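Local atomic coordinates of diaphanous protein (Entamoeba histolytica, PDB entry 4DVG), a protein that probably binds a Rho-family GTPase through its GBD-FH3 region, as in Diaphanous-related formins, whose activity in actin assembly such binding controls. Residues Val260-Ser263 against Phe264-Ile267. Residues are numbered along the deposited sequence; the frame is centred on the assembly and turned at random.
Sequences VRNS and FIEI
The carbonyl oxygen of Arg261 takes two amide donors from the next turn: Ile265 N at 2.8 Å, with an N-H...O angle of 166°, and, through a weak and strongly bent bond, Phe264 N. That second amide has a better partner in Val260 O, 3.2 Å from Phe264 N and lying so that the donor sits in the carbonyl plane. One step further on, Glu266 N reaches Asn262 O at 2.7 Å. Ile267 N bonds to Phe264 O, three residues back, and Ser263 O has the side chain of Ile267 beside it, with CG1 of Ile267 3.4 Å from that oxygen.

This is the C-terminal turn of helix 254-265, which lies within the helical FH3 region and packs on helices 236-249, 269-277 and 290-309. Its inner side is set by Val260 and Phe264, which lie alongside each other and point the same way. CG1 of Val260, swung anti to the backbone N (chi1 163°), meets the ring of Phe264 at its edge and in its plane, 4.0 Å from CE2. Beyond the turn the same ring stacks on Phe222 and packs against Ile245 and Leu248 of helix 236-249.

On another side, the CG of Arg261 lies 3.9 Å from CD1 of Ile265, and the two side chains cross at a slant. The arginine runs straight through chi2 and then bends at chi3 (19°), its NH2 forming a salt bridge with Asp301 of helix 290-309, while both Arg261 and Ile265 touch Trp298. Asn262 runs beside Ile265 at the more exposed flank, its OD1 3.9 Å from the same CD1 methyl.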
ATOM      1  N   VAL B 260       4.501   7.306 -33.596  1.00 54.29           N
ATOM      2  CA  VAL B 260       4.877   6.900 -32.247  1.00 45.76           C
ATOM      3  C   VAL B 260       5.667   5.584 -32.262  1.00 49.73           C
ATOM      4  O   VAL B 260       6.770   5.482 -31.688  1.00 46.06           O
ATOM      5  CB  VAL B 260       3.630   6.739 -31.348  1.00 40.86           C
ATOM      6  CG1 VAL B 260       3.967   5.940 -30.115  1.00 38.05           C
ATOM      7  CG2 VAL B 260       3.060   8.099 -30.967  1.00 41.48           C
ATOM      8  N   ARG B 261       5.110   4.576 -32.920  1.00 37.20           N
ATOM      9  CA  ARG B 261       5.820   3.315 -33.064  1.00 47.41           C
ATOM     10  C   ARG B 261       7.191   3.468 -33.764  1.00 50.49           C
ATOM     11  O   ARG B 261       8.139   2.772 -33.401  1.00 51.49           O
ATOM     12  CB  ARG B 261       4.962   2.256 -33.758  1.00 39.76           C
ATOM     13  CG  ARG B 261       5.680   0.914 -33.888  1.00 50.30           C
ATOM     14  CD  ARG B 261       4.834  -0.133 -34.555  1.00 51.55           C
ATOM     15  NE  ARG B 261       3.760   0.521 -35.284  1.00 65.07           N
ATOM     16  CZ  ARG B 261       2.502   0.119 -35.277  1.00 68.08           C
ATOM     17  NH1 ARG B 261       2.128  -0.952 -34.578  1.00 80.72           N
ATOM     18  NH2 ARG B 261       1.626   0.790 -35.982  1.00 56.02           N
ATOM     19  N   ASN B 262       7.302   4.360 -34.754  1.00 52.81           N
ATOM     20  CA  ASN B 262       8.606   4.599 -35.382  1.00 55.89           C
ATOM     21  C   ASN B 262       9.652   5.047 -34.338  1.00 56.71           C
ATOM     22  O   ASN B 262      10.760   4.511 -34.317  1.00 55.28           O
ATOM     23  CB  ASN B 262       8.530   5.598 -36.537  1.00 48.53           C
ATOM     24  CG  ASN B 262       7.986   4.984 -37.839  1.00 49.38           C
ATOM     25  OD1 ASN B 262       7.899   3.760 -38.003  1.00 39.93           O
ATOM     26  ND2 ASN B 262       7.632   5.862 -38.787  1.00 51.77           N
ATOM     27  N   SER B 263       9.282   6.002 -33.475  1.00 47.07           N
ATOM     28  CA  SER B 263      10.117   6.423 -32.343  1.00 48.33           C
ATOM     29  C   SER B 263      10.593   5.229 -31.502  1.00 55.58           C
ATOM     30  O   SER B 263      11.714   5.218 -31.005  1.00 64.17           O
ATOM     31  CB  SER B 263       9.358   7.341 -31.383  1.00 50.48           C
ATOM     32  OG  SER B 263       8.751   8.435 -32.011  1.00 63.55           O
ATOM     33  N   PHE B 264       9.727   4.246 -31.304  1.00 46.33           N
ATOM     34  CA  PHE B 264      10.096   3.090 -30.506  1.00 45.24           C
ATOM     35  C   PHE B 264      10.971   2.156 -31.318  1.00 47.70           C
ATOM     36  O   PHE B 264      11.929   1.592 -30.805  1.00 52.45           O
ATOM     37  CB  PHE B 264       8.853   2.342 -29.985  1.00 48.17           C
ATOM     38  CG  PHE B 264       8.267   2.936 -28.740  1.00 48.24           C
ATOM     39  CD1 PHE B 264       8.865   2.720 -27.507  1.00 45.00           C
ATOM     40  CD2 PHE B 264       7.115   3.716 -28.797  1.00 49.78           C
ATOM     41  CE1 PHE B 264       8.326   3.275 -26.352  1.00 47.89           C
ATOM     42  CE2 PHE B 264       6.574   4.286 -27.642  1.00 46.18           C
ATOM     43  CZ  PHE B 264       7.177   4.059 -26.421  1.00 49.59           C
ATOM     44  N   ILE B 265      10.647   1.984 -32.590  1.00 47.27           N
ATOM     45  CA  ILE B 265      11.514   1.198 -33.449  0.68 50.90           C
ATOM     46  C   ILE B 265      12.905   1.813 -33.466  1.00 55.08           C
ATOM     47  O   ILE B 265      13.909   1.106 -33.388  1.00 54.76           O
ATOM     48  CB  ILE B 265      10.984   1.131 -34.869  1.00 51.29           C
ATOM     49  CG1 ILE B 265       9.784   0.186 -34.934  1.00 51.92           C
ATOM     50  CG2 ILE B 265      12.078   0.651 -35.812  1.00 50.98           C
ATOM     51  CD1 ILE B 265       8.904   0.448 -36.114  1.00 52.34           C
ATOM     52  N   GLU B 266      12.942   3.140 -33.534  1.00 54.82           N
ATOM     53  CA  GLU B 266      14.177   3.891 -33.649  1.00 60.63           C
ATOM     54  C   GLU B 266      15.120   3.645 -32.473  1.00 62.31           C
ATOM     55  O   GLU B 266      16.317   3.853 -32.604  1.00 65.34           O
ATOM     56  CB  GLU B 266      13.847   5.380 -33.770  1.00 67.95           C
ATOM     57  CG  GLU B 266      14.960   6.276 -34.290  1.00 78.53           C
ATOM     58  CD  GLU B 266      14.531   7.741 -34.367  1.00 87.48           C
ATOM     59  OE1 GLU B 266      13.312   8.013 -34.499  1.00 91.15           O
ATOM     60  OE2 GLU B 266      15.415   8.623 -34.289  1.00 86.87           O
ATOM     61  N   ILE B 267      14.587   3.196 -31.335  1.00 58.83           N
ATOM     62  CA  ILE B 267      15.397   3.023 -30.127  1.00 54.54           C
ATOM     63  C   ILE B 267      15.534   1.578 -29.654  1.00 61.21           C
ATOM     64  O   ILE B 267      15.940   1.322 -28.519  1.00 63.48           O
ATOM     65  CB  ILE B 267      14.900   3.885 -28.947  1.00 47.90           C
ATOM     66  CG1 ILE B 267      13.453   3.541 -28.609  1.00 44.00           C
ATOM     67  CG2 ILE B 267      15.044   5.359 -29.257  1.00 46.10           C
ATOM     68  CD1 ILE B 267      12.915   4.311 -27.469  1.00 37.98           C
TER